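Local coordinates for uracil-DNA glycosylase (Epstein-Barr virus, PDB 6LYJ), which is a viral uracil-DNA glycosylase, a member of the uracil-DNA glycosylase superfamily built around a parallel beta-sheet, at residues 184-189 against 205-210. Numbering follows the deposited sequence.
Sequences ACVFML and KHLVLT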
loop_
_atom_site.group_PDB
_atom_site.type_symbol
_atom_site.label_atom_id
_atom_site.label_comp_id
_atom_site.label_asym_id
_atom_site.label_seq_id
_atom_site.Cartn_x
_atom_site.Cartn_y
_atom_site.Cartn_z
ATOM N N ALA A 184 -1.454 24.850 3.657
ATOM C CA ALA A 184 -0.238 24.159 4.071
ATOM C C ALA A 184 -0.591 22.723 4.417
ATOM O O ALA A 184 -1.445 22.484 5.278
ATOM C CB ALA A 184 0.409 24.857 5.271
ATOM N N CYS A 185 0.090 21.775 3.776
ATOM C CA CYS A 185 -0.232 20.366 3.928
ATOM C C CYS A 185 1.033 19.545 3.719
ATOM O O CYS A 185 1.942 19.963 3.001
ATOM C CB CYS A 185 -1.326 19.950 2.939
ATOM S SG CYS A 185 -2.004 18.306 3.206
ATOM N N VAL A 186 1.089 18.379 4.372
ATOM C CA VAL A 186 2.168 17.412 4.185
ATOM C C VAL A 186 1.664 16.273 3.310
ATOM O O VAL A 186 0.538 15.790 3.487
ATOM C CB VAL A 186 2.688 16.876 5.535
ATOM C CG1 VAL A 186 3.827 15.881 5.316
ATOM C CG2 VAL A 186 3.133 18.017 6.441
ATOM N N PHE A 187 2.491 15.850 2.355
ATOM C CA PHE A 187 2.196 14.726 1.470
ATOM C C PHE A 187 3.306 13.691 1.610
ATOM O O PHE A 187 4.479 14.003 1.379
ATOM C CB PHE A 187 2.073 15.177 0.010
ATOM C CG PHE A 187 0.920 16.113 -0.246
ATOM C CD1 PHE A 187 0.999 17.451 0.111
ATOM C CD2 PHE A 187 -0.241 15.651 -0.842
ATOM C CE1 PHE A 187 -0.060 18.313 -0.123
ATOM C CE2 PHE A 187 -1.305 16.506 -1.078
ATOM C CZ PHE A 187 -1.213 17.838 -0.719
ATOM N N MET A 188 2.941 12.469 1.999
ATOM C CA MET A 188 3.899 11.381 2.194
ATOM C C MET A 188 3.739 10.388 1.046
ATOM O O MET A 188 2.721 9.692 0.958
ATOM C CB MET A 188 3.694 10.698 3.545
ATOM C CG MET A 188 3.811 11.619 4.761
ATOM S SD MET A 188 3.590 10.706 6.301
ATOM C CE MET A 188 3.799 11.993 7.530
ATOM N N LEU A 189 4.748 10.319 0.182
ATOM C CA LEU A 189 4.736 9.479 -1.013
ATOM C C LEU A 189 5.790 8.385 -0.856
ATOM O O LEU A 189 6.991 8.660 -0.942
ATOM C CB LEU A 189 4.996 10.325 -2.260
ATOM C CG LEU A 189 4.157 11.608 -2.348
ATOM C CD1 LEU A 189 4.462 12.408 -3.607
ATOM C CD2 LEU A 189 2.683 11.265 -2.290
ATOM N N LYS A 205 4.257 25.426 -1.707
ATOM C CA LYS A 205 3.290 25.544 -0.622
ATOM C C LYS A 205 3.462 24.423 0.392
ATOM O O LYS A 205 3.400 24.658 1.604
ATOM C CB LYS A 205 1.862 25.520 -1.164
ATOM C CG LYS A 205 1.474 26.666 -2.068
ATOM C CD LYS A 205 0.073 26.427 -2.617
ATOM C CE LYS A 205 -0.965 26.478 -1.507
ATOM N NZ LYS A 205 -2.361 26.353 -2.016
ATOM N N HIS A 206 3.660 23.200 -0.086
ATOM C CA HIS A 206 3.475 22.008 0.722
ATOM C C HIS A 206 4.785 21.252 0.886
ATOM O O HIS A 206 5.693 21.346 0.053
ATOM C CB HIS A 206 2.408 21.103 0.100
ATOM C CG HIS A 206 1.110 21.802 -0.155
ATOM N ND1 HIS A 206 0.399 22.434 0.843
ATOM C CD2 HIS A 206 0.403 21.984 -1.295
ATOM C CE1 HIS A 206 -0.696 22.967 0.330
ATOM N NE2 HIS A 206 -0.718 22.710 -0.966
ATOM N N LEU A 207 4.867 20.498 1.976
ATOM C CA LEU A 207 6.005 19.632 2.241
ATOM C C LEU A 207 5.737 18.282 1.589
ATOM O O LEU A 207 4.775 17.593 1.948
ATOM C CB LEU A 207 6.231 19.472 3.742
ATOM C CG LEU A 207 7.363 18.534 4.151
ATOM C CD1 LEU A 207 8.674 19.014 3.545
ATOM C CD2 LEU A 207 7.466 18.436 5.666
ATOM N N VAL A 208 6.576 17.905 0.634
ATOM C CA VAL A 208 6.441 16.628 -0.052
ATOM C C VAL A 208 7.557 15.721 0.446
ATOM O O VAL A 208 8.738 15.961 0.169
ATOM C CB VAL A 208 6.483 16.797 -1.575
ATOM C CG1 VAL A 208 6.349 15.445 -2.266
ATOM C CG2 VAL A 208 5.383 17.754 -2.020
ATOM N N LEU A 209 7.182 14.693 1.200
ATOM C CA LEU A 209 8.123 13.735 1.763
ATOM C C LEU A 209 8.086 12.454 0.943
ATOM O O LEU A 209 7.011 11.890 0.711
ATOM C CB LEU A 209 7.786 13.439 3.227
ATOM C CG LEU A 209 7.733 14.647 4.169
ATOM C CD1 LEU A 209 7.159 14.258 5.522
ATOM C CD2 LEU A 209 9.127 15.238 4.332
ATOM N N THR A 210 9.256 12.000 0.503
ATOM C CA THR A 210 9.361 10.803 -0.315
ATOM C C THR A 210 10.357 9.839 0.309
ATOM O O THR A 210 11.300 10.247 0.994
ATOM C CB THR A 210 9.802 11.124 -1.750
ATOM O OG1 THR A 210 11.133 11.648 -1.731
ATOM C CG2 THR A 210 8.869 12.142 -2.391
#
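Phe187 and His206 meet where the two segments run together into the sheet. The rings cross obliquely, planes at 58°, and CE1 of Phe187 lies over one face of the imidazole, 3.7 Å from His206 CG. Lys205 CB lies over the centre of the opposite face. His206 CG is anti to its carbonyl carbon, beside the backbone N (chi1 -54°). The ND1 atom of the ring comes within 3.0 Å of Cys185 N in segment 184-189. Its NE2 is hydrogen-bonded to the carbonyl oxygen of Ser179, at the end of helix 167-181, and Lys205 NZ bonds to Leu182 O and to that same oxygen.

Beyond this start, strands 186-189 and 207-210 pair in parallel, Val186 beside Leu207 through Leu189 beside Thr210. Leu207 N gives the first bond, to Cys185 O, bent to 144° at the hydrogen; the last, from Leu189 N to Leu209 O at 2.8 Å, is almost straight. On the Phe187 face, Leu189 CD1 reaches back diagonally to Val208 CG1, 3.8 Å away, and Ile201 of the connecting loop packs on Phe187 and Val208. Across the sheet, Leu209 CD1 touches Val186 CG1 at 3.7 Å and lies more loosely against Met188 CG; helix 235-245 closes over this side, with Phe242 on Val186 and Leu207.

The pair is the last step of the 2-1-3-4 parallel sheet, a beta-alpha-beta unit through helix 191-195, with 207-211 as an outermost strand. Backbone bonds set its register, and mostly apolar side chains pack on both faces. The imidazole packs its faces against Phe187 CE1 and Lys205 CB while NE2 bonds to Ser179 O, tying the start of the edge strand to helix 167-181.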